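Local coordinates for putative DNA helicase (Lactobacillus plantarum, PDB 3DMN), which is of unknown function but forms the C-terminal domain of a possible DNA helicase, with a region related to UvrD-like helicases of the P-loop NTPase clan, at residues Ala117-Asn122 with Glu147-Ala152; Pro35-Thr40 with Gly154-Leu159. All blocks are in the same frame, centred on the assembly; numbering follows the deposited sequence.

Both contacts reach one parallel sheet, their centres about 9 Å apart. Contact 1 pairs its central neighbours, strands 118-121 and 147-153, joined by a crossover through helix 134-141. Contact 2 starts from strand 36-40, which flanks 147-153 on the side away from 118-121, and reaches the loop that follows 147-153. Along the chain the order is 35-40, 117-122, 147-152, 154-159, so contact 1 falls between the two halves of contact 2. Thr149 OG1 takes a hydrogen bond from Asn36 ND2, and Ala152 O probably one from Thr40 N. Contact 1 is buried in the middle of the domain, consistent with a RecA-like helicase fold, whereas contact 2 is only partly buried.

Contact 1: Ala117-Asn122 with Glu147-Ala152; sequences AVIVWN and ELTLVA. With ACT (acetate ion), chain K; ACT (acetate ion), chain L.
The backbones of Val118 and Val120 bond to those of Glu147, Thr149 and Val151 as parallel strands, the two beta arms of a beta-alpha-beta crossover through helix 134-141. Val118 N donates to Glu147 O, Thr149 N to Val118 O at 3.0 Å, Val120 N to Thr149 O at 2.8 Å, and Val151 N to Val120 O with an almost straight N-H...O angle of 174°. At the end of the strand Asn122 N lies 2.8 Å from Val151 O, but the N-H...O angle of 117° makes the bond weak. The other edge of 118-121 is satisfied by strand 64-68, so this is an interior pairing. On one face Val120 CG2 meets Leu148 CD1 at 3.9 Å. On the other face Ile119 lies beside Thr149 and Val151, and Trp121 CZ3 touches Val151 CG1 obliquely. Buried Thr149 OG1 is held by Asn36 ND2 and shares a hydrogen bond with a water, which in turn donates to Val118 O, giving that carbonyl a second partner. Beyond the strand end, Asn122 OD1 accepts from Val153 N. Acetates K and L, probably from the crystallisation liquor, share Asn122 ND2; acetate K also takes Trp121 NE1-H at the ring edge, its O 2.9 Å from NE1.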
ATOM      1  N   ALA A 117      -5.884   1.408   7.281  1.00 28.84           N
ATOM      2  CA  ALA A 117      -5.737   0.670   6.019  1.00 27.87           C
ATOM      3  C   ALA A 117      -4.660   1.360   5.192  1.00 28.35           C
ATOM      4  O   ALA A 117      -4.545   2.602   5.177  1.00 28.17           O
ATOM      5  CB  ALA A 117      -7.044   0.684   5.269  1.00 28.40           C
ATOM      6  N   VAL A 118      -3.872   0.545   4.504  1.00 28.36           N
ATOM      7  CA  VAL A 118      -2.848   1.073   3.612  1.00 27.52           C
ATOM      8  C   VAL A 118      -3.058   0.430   2.255  1.00 28.77           C
ATOM      9  O   VAL A 118      -3.296  -0.771   2.163  1.00 28.95           O
ATOM     10  CB  VAL A 118      -1.408   0.715   4.123  1.00 28.89           C
ATOM     11  CG1 VAL A 118      -0.351   1.020   3.040  1.00 30.19           C
ATOM     12  CG2 VAL A 118      -1.105   1.528   5.417  1.00 29.50           C
ATOM     13  N   ILE A 119      -2.914   1.246   1.223  1.00 27.26           N
ATOM     14  CA  ILE A 119      -2.762   0.699  -0.148  1.00 27.65           C
ATOM     15  C   ILE A 119      -1.343   1.015  -0.604  1.00 27.78           C
ATOM     16  O   ILE A 119      -0.979   2.190  -0.653  1.00 28.53           O
ATOM     17  CB  ILE A 119      -3.766   1.332  -1.091  1.00 27.34           C
ATOM     18  CG1 ILE A 119      -5.200   1.004  -0.657  1.00 29.20           C
ATOM     19  CG2 ILE A 119      -3.510   0.898  -2.588  1.00 28.61           C
ATOM     20  CD1 ILE A 119      -6.291   1.882  -1.394  1.00 28.93           C
ATOM     21  N   VAL A 120      -0.523  -0.016  -0.853  1.00 27.27           N
ATOM     22  CA  VAL A 120       0.833   0.187  -1.349  1.00 26.74           C
ATOM     23  C   VAL A 120       0.759   0.379  -2.850  1.00 27.37           C
ATOM     24  O   VAL A 120       0.380  -0.524  -3.594  1.00 28.83           O
ATOM     25  CB  VAL A 120       1.757  -1.020  -1.009  1.00 27.80           C
ATOM     26  CG1 VAL A 120       3.161  -0.739  -1.461  1.00 26.73           C
ATOM     27  CG2 VAL A 120       1.712  -1.274   0.494  1.00 29.25           C
ATOM     28  N   TRP A 121       1.187   1.560  -3.305  1.00 26.99           N
ATOM     29  CA  TRP A 121       1.080   1.849  -4.738  1.00 27.72           C
ATOM     30  C   TRP A 121       2.291   1.332  -5.517  1.00 28.96           C
ATOM     31  O   TRP A 121       3.465   1.744  -5.312  1.00 28.42           O
ATOM     32  CB  TRP A 121       0.875   3.369  -4.998  1.00 28.13           C
ATOM     33  CG  TRP A 121       0.987   3.707  -6.432  1.00 27.78           C
ATOM     34  CD1 TRP A 121       1.955   4.500  -7.028  1.00 30.05           C
ATOM     35  CD2 TRP A 121       0.161   3.215  -7.492  1.00 29.07           C
ATOM     36  NE1 TRP A 121       1.744   4.565  -8.403  1.00 28.63           N
ATOM     37  CE2 TRP A 121       0.662   3.766  -8.711  1.00 27.59           C
ATOM     38  CE3 TRP A 121      -0.976   2.391  -7.537  1.00 30.22           C
ATOM     39  CZ2 TRP A 121       0.056   3.508  -9.939  1.00 28.61           C
ATOM     40  CZ3 TRP A 121      -1.562   2.108  -8.790  1.00 27.83           C
ATOM     41  CH2 TRP A 121      -1.031   2.670  -9.955  1.00 27.84           C
ATOM     42  N   ASN A 122       1.981   0.426  -6.437  1.00 28.25           N
ATOM     43  CA  ASN A 122       2.952  -0.051  -7.432  1.00 27.68           C
ATOM     44  C   ASN A 122       4.119  -0.816  -6.815  1.00 27.35           C
ATOM     45  O   ASN A 122       5.301  -0.486  -7.029  1.00 28.34           O
ATOM     46  CB  ASN A 122       3.420   1.026  -8.398  1.00 27.53           C
ATOM     47  CG  ASN A 122       3.680   0.430  -9.785  1.00 28.17           C
ATOM     48  OD1 ASN A 122       3.543  -0.781  -9.930  1.00 29.64           O
ATOM     49  ND2 ASN A 122       4.097   1.247 -10.769  1.00 32.02           N
ATOM     50  N   GLU A 147      -5.934  -3.270   7.585  1.00 27.29           N
ATOM     51  CA  GLU A 147      -6.140  -3.706   6.190  1.00 27.59           C
ATOM     52  C   GLU A 147      -4.926  -3.305   5.358  1.00 27.75           C
ATOM     53  O   GLU A 147      -4.447  -2.201   5.463  1.00 27.59           O
ATOM     54  CB  GLU A 147      -7.384  -3.031   5.617  1.00 30.02           C
ATOM     55  CG  GLU A 147      -7.939  -3.722   4.370  1.00 34.07           C
ATOM     56  CD  GLU A 147      -8.746  -4.996   4.712  1.00 40.81           C
ATOM     57  OE1 GLU A 147      -9.168  -5.144   5.887  1.00 46.13           O
ATOM     58  OE2 GLU A 147      -8.990  -5.824   3.801  1.00 47.95           O
ATOM     59  N   LEU A 148      -4.452  -4.243   4.555  1.00 26.42           N
ATOM     60  CA  LEU A 148      -3.282  -3.994   3.706  1.00 25.96           C
ATOM     61  C   LEU A 148      -3.558  -4.511   2.304  1.00 27.78           C
ATOM     62  O   LEU A 148      -3.913  -5.683   2.120  1.00 28.11           O
ATOM     63  CB  LEU A 148      -2.055  -4.684   4.302  1.00 26.47           C
ATOM     64  CG  LEU A 148      -0.791  -4.685   3.439  1.00 26.48           C
ATOM     65  CD1 LEU A 148      -0.279  -3.243   3.216  1.00 27.80           C
ATOM     66  CD2 LEU A 148       0.323  -5.628   4.047  1.00 27.09           C
ATOM     67  N   THR A 149      -3.357  -3.628   1.329  1.00 26.92           N
ATOM     68  CA  THR A 149      -3.600  -3.945  -0.090  1.00 26.77           C
ATOM     69  C   THR A 149      -2.334  -3.549  -0.805  1.00 27.55           C
ATOM     70  O   THR A 149      -1.769  -2.520  -0.534  1.00 28.02           O
ATOM     71  CB  THR A 149      -4.758  -3.091  -0.683  1.00 27.25           C
ATOM     72  OG1 THR A 149      -5.965  -3.376   0.015  1.00 28.29           O
ATOM     73  CG2 THR A 149      -4.957  -3.439  -2.180  1.00 30.04           C
ATOM     74  N   LEU A 150      -1.887  -4.400  -1.727  1.00 27.28           N
ATOM     75  CA  LEU A 150      -0.743  -4.063  -2.611  1.00 27.57           C
ATOM     76  C   LEU A 150      -1.232  -4.110  -4.028  1.00 27.94           C
ATOM     77  O   LEU A 150      -1.799  -5.113  -4.465  1.00 29.36           O
ATOM     78  CB  LEU A 150       0.454  -5.026  -2.449  1.00 28.59           C
ATOM     79  CG  LEU A 150       1.246  -4.931  -1.151  1.00 29.04           C
ATOM     80  CD1 LEU A 150       0.498  -5.563  -0.013  1.00 31.77           C
ATOM     81  CD2 LEU A 150       2.567  -5.712  -1.352  1.00 31.38           C
ATOM     82  N   VAL A 151      -0.960  -3.033  -4.756  1.00 26.84           N
ATOM     83  CA  VAL A 151      -1.276  -2.976  -6.203  1.00 27.14           C
ATOM     84  C   VAL A 151       0.010  -2.911  -6.971  1.00 27.99           C
ATOM     85  O   VAL A 151       0.843  -2.075  -6.676  1.00 27.88           O
ATOM     86  CB  VAL A 151      -2.184  -1.746  -6.560  1.00 27.80           C
ATOM     87  CG1 VAL A 151      -2.445  -1.673  -8.075  1.00 29.25           C
ATOM     88  CG2 VAL A 151      -3.515  -1.805  -5.802  1.00 28.21           C
ATOM     89  N   ALA A 152       0.178  -3.786  -7.972  1.00 27.13           N
ATOM     90  CA  ALA A 152       1.429  -3.784  -8.760  1.00 27.57           C
ATOM     91  C   ALA A 152       1.038  -3.615 -10.202  1.00 28.83           C
ATOM     92  O   ALA A 152       0.067  -4.221 -10.640  1.00 30.16           O
ATOM     93  CB  ALA A 152       2.176  -5.141  -8.590  1.00 29.53           C
TER
HETATM   94  C   ACT K  10       4.070   4.864 -10.658  1.00 27.22           C
HETATM   95  O   ACT K  10       3.422   5.930 -10.279  1.00 28.18           O
HETATM   96  OXT ACT K  10       4.699   4.130  -9.825  1.00 24.55           O
HETATM   97  CH3 ACT K  10       4.101   4.434 -12.085  1.00 29.07           C
HETATM   98  C   ACT L  11       4.009   1.373 -14.371  1.00 30.41           C
HETATM   99  O   ACT L  11       3.369   2.365 -13.932  1.00 31.28           O
HETATM  100  OXT ACT L  11       4.562   0.590 -13.566  1.00 27.43           O
HETATM  101  CH3 ACT L  11       4.104   1.130 -15.848  1.00 30.00           C
HETATM  102  O   HOH W   1      -6.256  -1.475   1.993  1.00 18.54           O

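Contact 2: Pro35-Thr40 with Gly154-Leu159. With EDO (1,2-ethanediol), chain N; ACT (acetate ion), chain B.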
ATOM      1  N   PRO A  35      -3.841  -9.780   3.779  1.00 31.28           N
ATOM      2  CA  PRO A  35      -3.486  -8.740   2.770  1.00 29.76           C
ATOM      3  C   PRO A  35      -3.883  -9.184   1.382  1.00 30.65           C
ATOM      4  O   PRO A  35      -3.829 -10.378   1.059  1.00 29.39           O
ATOM      5  CB  PRO A  35      -1.967  -8.630   2.884  1.00 30.31           C
ATOM      6  CG  PRO A  35      -1.700  -9.020   4.363  1.00 30.47           C
ATOM      7  CD  PRO A  35      -2.702 -10.136   4.645  1.00 30.61           C
ATOM      8  N   ASN A  36      -4.378  -8.240   0.597  1.00 29.90           N
ATOM      9  CA  ASN A  36      -4.762  -8.560  -0.791  1.00 29.42           C
ATOM     10  C   ASN A  36      -3.809  -7.925  -1.765  1.00 30.11           C
ATOM     11  O   ASN A  36      -3.568  -6.724  -1.708  1.00 30.01           O
ATOM     12  CB  ASN A  36      -6.244  -8.260  -1.112  1.00 30.51           C
ATOM     13  CG  ASN A  36      -6.595  -6.785  -1.093  1.00 31.39           C
ATOM     14  OD1 ASN A  36      -7.188  -6.273  -2.068  1.00 37.37           O
ATOM     15  ND2 ASN A  36      -6.291  -6.107  -0.005  1.00 27.08           N
ATOM     16  N   VAL A  37      -3.269  -8.762  -2.647  1.00 29.75           N
ATOM     17  CA  VAL A  37      -2.337  -8.305  -3.677  1.00 29.27           C
ATOM     18  C   VAL A  37      -3.073  -8.358  -5.020  1.00 29.72           C
ATOM     19  O   VAL A  37      -3.746  -9.357  -5.344  1.00 29.41           O
ATOM     20  CB  VAL A  37      -1.097  -9.240  -3.711  1.00 29.79           C
ATOM     21  CG1 VAL A  37      -0.149  -8.862  -4.865  1.00 31.11           C
ATOM     22  CG2 VAL A  37      -0.372  -9.162  -2.349  1.00 30.87           C
ATOM     23  N   VAL A  38      -2.934  -7.281  -5.795  1.00 28.48           N
ATOM     24  CA  VAL A  38      -3.583  -7.258  -7.119  1.00 30.26           C
ATOM     25  C   VAL A  38      -2.550  -6.826  -8.106  1.00 29.13           C
ATOM     26  O   VAL A  38      -1.953  -5.764  -7.956  1.00 29.96           O
ATOM     27  CB  VAL A  38      -4.797  -6.321  -7.166  1.00 30.19           C
ATOM     28  CG1 VAL A  38      -5.502  -6.460  -8.509  1.00 33.01           C
ATOM     29  CG2 VAL A  38      -5.763  -6.653  -6.043  1.00 32.53           C
ATOM     30  N   VAL A  39      -2.347  -7.669  -9.121  1.00 29.22           N
ATOM     31  CA  VAL A  39      -1.382  -7.365 -10.184  1.00 28.47           C
ATOM     32  C   VAL A  39      -2.167  -6.945 -11.409  1.00 29.64           C
ATOM     33  O   VAL A  39      -3.088  -7.660 -11.827  1.00 31.22           O
ATOM     34  CB  VAL A  39      -0.474  -8.559 -10.497  1.00 29.04           C
ATOM     35  CG1 VAL A  39       0.446  -8.256 -11.711  1.00 29.29           C
ATOM     36  CG2 VAL A  39       0.361  -8.918  -9.241  1.00 28.84           C
ATOM     37  N   THR A  40      -1.830  -5.777 -11.953  1.00 28.59           N
ATOM     38  CA  THR A  40      -2.609  -5.161 -13.028  1.00 28.56           C
ATOM     39  C   THR A  40      -1.714  -4.941 -14.243  1.00 28.15           C
ATOM     40  O   THR A  40      -0.503  -4.842 -14.102  1.00 28.16           O
ATOM     41  CB  THR A  40      -3.176  -3.810 -12.571  1.00 28.70           C
ATOM     42  OG1 THR A  40      -2.113  -2.874 -12.340  1.00 28.47           O
ATOM     43  CG2 THR A  40      -4.019  -3.974 -11.265  1.00 29.08           C
ATOM     44  N   GLY A 154       2.240  -4.427 -13.831  1.00 26.87           N
ATOM     45  CA  GLY A 154       3.140  -5.269 -14.612  1.00 28.31           C
ATOM     46  C   GLY A 154       3.296  -6.603 -13.931  1.00 29.41           C
ATOM     47  O   GLY A 154       2.491  -7.514 -14.113  1.00 29.07           O
ATOM     48  N   SER A 155       4.334  -6.706 -13.099  1.00 29.57           N
ATOM     49  CA  SER A 155       4.608  -7.924 -12.337  1.00 29.03           C
ATOM     50  C   SER A 155       4.776  -7.588 -10.880  1.00 29.44           C
ATOM     51  O   SER A 155       5.216  -6.494 -10.552  1.00 29.49           O
ATOM     52  CB  SER A 155       5.915  -8.583 -12.782  1.00 29.42           C
ATOM     53  OG  SER A 155       5.768  -9.127 -14.107  1.00 31.86           O
ATOM     54  N   LEU A 156       4.416  -8.537 -10.026  1.00 28.60           N
ATOM     55  CA  LEU A 156       4.635  -8.342  -8.592  1.00 29.01           C
ATOM     56  C   LEU A 156       6.132  -8.265  -8.284  1.00 29.11           C
ATOM     57  O   LEU A 156       6.954  -8.962  -8.880  1.00 30.21           O
ATOM     58  CB  LEU A 156       3.973  -9.486  -7.813  1.00 28.63           C
ATOM     59  CG  LEU A 156       3.891  -9.307  -6.297  1.00 29.53           C
ATOM     60  CD1 LEU A 156       3.053  -8.089  -5.875  1.00 29.39           C
ATOM     61  CD2 LEU A 156       3.338 -10.609  -5.684  1.00 30.45           C
ATOM     62  N   SER A 157       6.480  -7.430  -7.288  1.00 29.06           N
ATOM     63  CA  SER A 157       7.875  -7.357  -6.852  1.00 29.30           C
ATOM     64  C   SER A 157       8.435  -8.776  -6.615  1.00 27.87           C
ATOM     65  O   SER A 157       7.814  -9.575  -5.888  1.00 29.69           O
ATOM     66  CB  SER A 157       7.949  -6.589  -5.528  1.00 28.77           C
ATOM     67  OG  SER A 157       9.268  -6.801  -5.003  1.00 30.08           O
ATOM     68  N   PRO A 158       9.640  -9.052  -7.112  1.00 29.52           N
ATOM     69  CA  PRO A 158      10.266 -10.357  -6.838  1.00 29.78           C
ATOM     70  C   PRO A 158      10.598 -10.523  -5.356  1.00 30.01           C
ATOM     71  O   PRO A 158      10.793 -11.655  -4.888  1.00 30.42           O
ATOM     72  CB  PRO A 158      11.557 -10.304  -7.654  1.00 31.64           C
ATOM     73  CG  PRO A 158      11.877  -8.812  -7.792  1.00 31.24           C
ATOM     74  CD  PRO A 158      10.485  -8.232  -8.010  1.00 28.97           C
ATOM     75  N   LEU A 159      10.662  -9.411  -4.640  1.00 28.10           N
ATOM     76  CA  LEU A 159      10.962  -9.496  -3.203  1.00 27.17           C
ATOM     77  C   LEU A 159       9.828 -10.244  -2.473  1.00 28.07           C
ATOM     78  O   LEU A 159      10.012 -10.682  -1.343  1.00 28.47           O
ATOM     79  CB  LEU A 159      11.194  -8.102  -2.603  1.00 28.70           C
ATOM     80  CG  LEU A 159      12.273  -7.290  -3.345  1.00 27.54           C
ATOM     81  CD1 LEU A 159      12.407  -5.933  -2.635  1.00 28.76           C
ATOM     82  CD2 LEU A 159      13.622  -8.075  -3.373  1.00 29.15           C
TER
HETATM   83  C1  EDO N 769       2.211 -10.340 -13.833  1.00 32.62           C
HETATM   84  O1  EDO N 769       3.461 -11.017 -14.045  1.00 30.92           O
HETATM   85  C2  EDO N 769       1.178 -10.515 -14.934  1.00 32.57           C
HETATM   86  O2  EDO N 769      -0.096 -10.822 -14.356  1.00 40.83           O
HETATM   87  C   ACT B   1       7.183  -4.388 -13.549  1.00 14.08           C
HETATM   88  O   ACT B   1       6.736  -5.164 -12.700  1.00 19.21           O
HETATM   89  OXT ACT B   1       8.142  -3.631 -13.319  1.00 20.28           O
HETATM   90  CH3 ACT B   1       6.501  -4.413 -14.777  1.00 14.73           C
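Thr40 and Gly154 meet through flat peptide groups, with no aromatic ring between the segments. Gly154 N-H comes in nearly on the extension of the Thr40 carbonyl, N to O 2.8 Å with an N-H...O angle of 173°. The carbonyl group of Gly154 turns one face to strand 36-40: Val39 CG1 sits above that plane, 3.2 Å from Gly154 O. The first torsion of Val39 (chi1 175°) sets CG1 anti to the backbone N, where it can reach this oxygen, while CG2 lies 3.9 Å from Leu156 CB. Two residues earlier in the strand, Val37 CG1 presses on Leu156 CD1 at 3.4 Å, tighter than ordinary van der Waals contact. Both valines cross the leucine side chain at about a right angle, so Leu156 lies across two successive side chains on one face of the strand. Leu170 of strand 169-170 touches the same two valines. Gly154 has a backbone conformation in which a CB would collide with the carbonyl oxygen of the residue before it. Next to it, Ser155 N donates to O of an acetate (chain B), 2.9 Å away, and Gln125 and Glu126 bind the same ion through their backbone N-H groups; Ser155 OG pairs with an ethanediol hydroxyl. Both molecules are probably crystallisation additives. Thr40 OG1 bonds to Ala152 O, which ties this end of the strand to its sheet neighbour. The contact is thus one nearly linear backbone bond beside an aliphatic patch, and its specificity probably rests on that bond and on the fit of Leu156 against Val37 and Val39.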